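CG4930 (Drosophila melanogaster, PDB 3ISM) binds and inhibits the nuclease EndoG, and probably acts as a ribonuclease inhibitor. Local coordinates at residues C[23-28]-C[41-46]. The protein carries 1 engineered substitution. Sequence-based numbering, arbitrary orientation.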
ATOM      1  N   ASN C  23     -32.032   7.036  26.944  1.00 34.49           N
ATOM      2  CA  ASN C  23     -32.671   5.747  26.716  1.00 34.18           C
ATOM      3  C   ASN C  23     -34.094   5.866  26.107  1.00 33.89           C
ATOM      4  O   ASN C  23     -34.917   4.953  26.237  1.00 33.78           O
ATOM      5  CB  ASN C  23     -32.659   4.910  28.009  1.00 34.29           C
ATOM      6  CG  ASN C  23     -31.252   4.790  28.646  1.00 34.76           C
ATOM      7  OD1 ASN C  23     -30.250   5.288  28.113  1.00 34.96           O
ATOM      8  ND2 ASN C  23     -31.187   4.116  29.793  1.00 33.82           N
ATOM      9  N   ASP C  24     -34.364   6.994  25.445  1.00 33.22           N
ATOM     10  CA  ASP C  24     -35.615   7.203  24.713  1.00 32.89           C
ATOM     11  C   ASP C  24     -35.365   7.251  23.205  1.00 32.30           C
ATOM     12  O   ASP C  24     -34.519   8.003  22.726  1.00 32.17           O
ATOM     13  CB  ASP C  24     -36.319   8.491  25.158  1.00 32.97           C
ATOM     14  CG  ASP C  24     -37.235   8.281  26.355  1.00 33.94           C
ATOM     15  OD1 ASP C  24     -37.956   7.261  26.402  1.00 35.04           O
ATOM     16  OD2 ASP C  24     -37.243   9.150  27.251  1.00 34.49           O
ATOM     17  N   TYR C  25     -36.111   6.439  22.468  1.00 31.58           N
ATOM     18  CA  TYR C  25     -35.991   6.389  21.021  1.00 30.99           C
ATOM     19  C   TYR C  25     -37.332   6.750  20.421  1.00 30.33           C
ATOM     20  O   TYR C  25     -38.030   5.906  19.879  1.00 29.92           O
ATOM     21  CB  TYR C  25     -35.559   4.998  20.561  1.00 31.19           C
ATOM     22  CG  TYR C  25     -34.166   4.622  20.995  1.00 31.47           C
ATOM     23  CD1 TYR C  25     -33.103   4.660  20.092  1.00 30.84           C
ATOM     24  CD2 TYR C  25     -33.908   4.217  22.305  1.00 30.01           C
ATOM     25  CE1 TYR C  25     -31.823   4.311  20.489  1.00 30.86           C
ATOM     26  CE2 TYR C  25     -32.638   3.879  22.708  1.00 30.99           C
ATOM     27  CZ  TYR C  25     -31.601   3.924  21.797  1.00 31.39           C
ATOM     28  OH  TYR C  25     -30.335   3.571  22.203  1.00 32.75           O
ATOM     29  N   THR C  26     -37.679   8.024  20.537  1.00 29.84           N
ATOM     30  CA  THR C  26     -38.977   8.522  20.128  1.00 29.33           C
ATOM     31  C   THR C  26     -39.048   8.765  18.624  1.00 29.02           C
ATOM     32  O   THR C  26     -38.266   9.530  18.066  1.00 28.83           O
ATOM     33  CB  THR C  26     -39.284   9.828  20.861  1.00 29.24           C
ATOM     34  OG1 THR C  26     -39.156   9.612  22.269  1.00 29.94           O
ATOM     35  CG2 THR C  26     -40.688  10.315  20.551  1.00 29.66           C
ATOM     36  N   ILE C  27     -39.991   8.099  17.969  1.00 28.64           N
ATOM     37  CA  ILE C  27     -40.295   8.403  16.587  1.00 28.27           C
ATOM     38  C   ILE C  27     -41.745   8.880  16.511  1.00 28.95           C
ATOM     39  O   ILE C  27     -42.673   8.093  16.685  1.00 28.79           O
ATOM     40  CB  ILE C  27     -40.042   7.191  15.650  1.00 28.26           C
ATOM     41  CG1 ILE C  27     -38.557   6.795  15.682  1.00 28.19           C
ATOM     42  CG2 ILE C  27     -40.492   7.517  14.222  1.00 26.95           C
ATOM     43  CD1 ILE C  27     -38.211   5.518  14.904  1.00 27.79           C
ATOM     44  N   GLY C  28     -41.930  10.179  16.292  1.00 29.35           N
ATOM     45  CA  GLY C  28     -43.274  10.758  16.202  1.00 30.47           C
ATOM     46  C   GLY C  28     -43.937  10.465  14.865  1.00 31.01           C
ATOM     47  O   GLY C  28     -43.264  10.138  13.877  1.00 31.30           O
ATOM     48  N   GLU C  41     -28.311   8.733  12.950  1.00 27.25           N
ATOM     49  CA  GLU C  41     -27.193   9.645  12.732  1.00 28.45           C
ATOM     50  C   GLU C  41     -26.409   9.923  14.009  1.00 28.77           C
ATOM     51  O   GLU C  41     -25.184  10.007  13.983  1.00 29.14           O
ATOM     52  CB  GLU C  41     -27.710  10.943  12.117  1.00 28.80           C
ATOM     53  CG  GLU C  41     -26.692  12.055  11.980  1.00 31.48           C
ATOM     54  CD  GLU C  41     -27.361  13.408  11.825  1.00 34.64           C
ATOM     55  OE1 GLU C  41     -28.549  13.439  11.423  1.00 36.52           O
ATOM     56  OE2 GLU C  41     -26.701  14.431  12.111  1.00 35.29           O
ATOM     57  N   THR C  42     -27.118  10.034  15.127  1.00 29.25           N
ATOM     58  CA  THR C  42     -26.501  10.372  16.411  1.00 30.18           C
ATOM     59  C   THR C  42     -26.120   9.152  17.282  1.00 30.61           C
ATOM     60  O   THR C  42     -25.160   9.215  18.049  1.00 30.27           O
ATOM     61  CB  THR C  42     -27.423  11.310  17.221  1.00 30.18           C
ATOM     62  OG1 THR C  42     -28.710  10.692  17.369  1.00 30.87           O
ATOM     63  CG2 THR C  42     -27.606  12.639  16.494  1.00 29.91           C
ATOM     64  N   ARG C  43     -26.865   8.050  17.166  1.00 31.39           N
ATOM     65  CA  ARG C  43     -26.682   6.909  18.076  1.00 32.28           C
ATOM     66  C   ARG C  43     -26.060   5.679  17.421  1.00 32.55           C
ATOM     67  O   ARG C  43     -25.589   4.765  18.110  1.00 32.24           O
ATOM     68  CB  ARG C  43     -28.006   6.526  18.738  1.00 32.52           C
ATOM     69  CG  ARG C  43     -28.747   7.711  19.335  1.00 34.68           C
ATOM     70  CD  ARG C  43     -29.646   7.303  20.480  1.00 37.90           C
ATOM     71  NE  ARG C  43     -30.326   8.458  21.062  1.00 39.91           N
ATOM     72  CZ  ARG C  43     -31.382   8.376  21.869  1.00 41.37           C
ATOM     73  NH1 ARG C  43     -31.881   7.191  22.197  1.00 42.19           N
ATOM     74  NH2 ARG C  43     -31.939   9.479  22.352  1.00 41.49           N
ATOM     75  N   VAL C  44     -26.071   5.640  16.095  1.00 32.57           N
ATOM     76  CA  VAL C  44     -25.559   4.473  15.391  1.00 33.12           C
ATOM     77  C   VAL C  44     -24.350   4.808  14.510  1.00 33.39           C
ATOM     78  O   VAL C  44     -23.289   4.176  14.631  1.00 33.24           O
ATOM     79  CB  VAL C  44     -26.665   3.770  14.577  1.00 32.79           C
ATOM     80  CG1 VAL C  44     -26.155   2.458  14.035  1.00 32.74           C
ATOM     81  CG2 VAL C  44     -27.886   3.530  15.445  1.00 32.51           C
ATOM     82  N   GLN C  45     -24.513   5.801  13.637  1.00 33.79           N
ATOM     83  CA  GLN C  45     -23.424   6.278  12.784  1.00 34.50           C
ATOM     84  C   GLN C  45     -22.513   7.252  13.531  1.00 34.32           C
ATOM     85  O   GLN C  45     -22.449   8.441  13.198  1.00 34.52           O
ATOM     86  CB  GLN C  45     -23.973   6.957  11.527  1.00 34.44           C
ATOM     87  CG  GLN C  45     -24.544   6.018  10.490  1.00 35.49           C
ATOM     88  CD  GLN C  45     -25.318   6.750   9.398  1.00 35.98           C
ATOM     89  OE1 GLN C  45     -26.148   7.626   9.679  1.00 39.22           O
ATOM     90  NE2 GLN C  45     -25.060   6.382   8.145  1.00 37.86           N
ATOM     91  N   VAL C  46     -21.800   6.750  14.532  1.00 33.95           N
ATOM     92  CA  VAL C  46     -20.910   7.605  15.302  1.00 33.76           C
ATOM     93  C   VAL C  46     -19.486   7.437  14.788  1.00 33.48           C
ATOM     94  O   VAL C  46     -18.932   6.335  14.833  1.00 33.49           O
ATOM     95  CB  VAL C  46     -20.992   7.311  16.824  1.00 33.76           C
ATOM     96  CG1 VAL C  46     -20.230   8.369  17.611  1.00 33.75           C
ATOM     97  CG2 VAL C  46     -22.447   7.255  17.279  1.00 33.26           C
TER
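R43 grips the backbone carbonyl of D24 with both terminal nitrogens of its guanidinium group. The shorter bond runs from R43 NH1 to D24 O at 2.8 Å; the second, from R43 NH2 to D24 O at 3.0 Å, is weak. Both are bent, as expected when one oxygen is shared by two donors of the same group, and NH1 comes in above the carbonyl plane, 57° out of it. NH2 also makes a weak hydrogen bond to the carbonyl of A21, so the arginine gathers two backbone oxygens of the chain's modelled start. R43 NH1 also sits over the centre of the Y25 ring, 3.3 Å from Y25 CZ. The cation-pi contact places R43 CZ 4.4 Å from the ring centroid. The two planes are 74° apart: the guanidinium stands on the ring with one edge down instead of lying flat on it. R43 is extended from CG to NE, which lets the charged group span the 9.8 Å between Y25 CA and R43 CA; on the way R43 CD brushes the ring margin, 3.7 Å from Y25 CE1. A leucine in place of Y25 would probably cost the guanidinium its aromatic platform, leaving R43 held here mainly by bent bonds to backbone carbonyls. The contact lies at the surface and ties the loop leading into helix 32-43 back to that helix's C-terminal end. Helix 52-75 runs beside both parts: R61 and T62 touch Y25, while N58 ND2 bonds the carbonyl of R43.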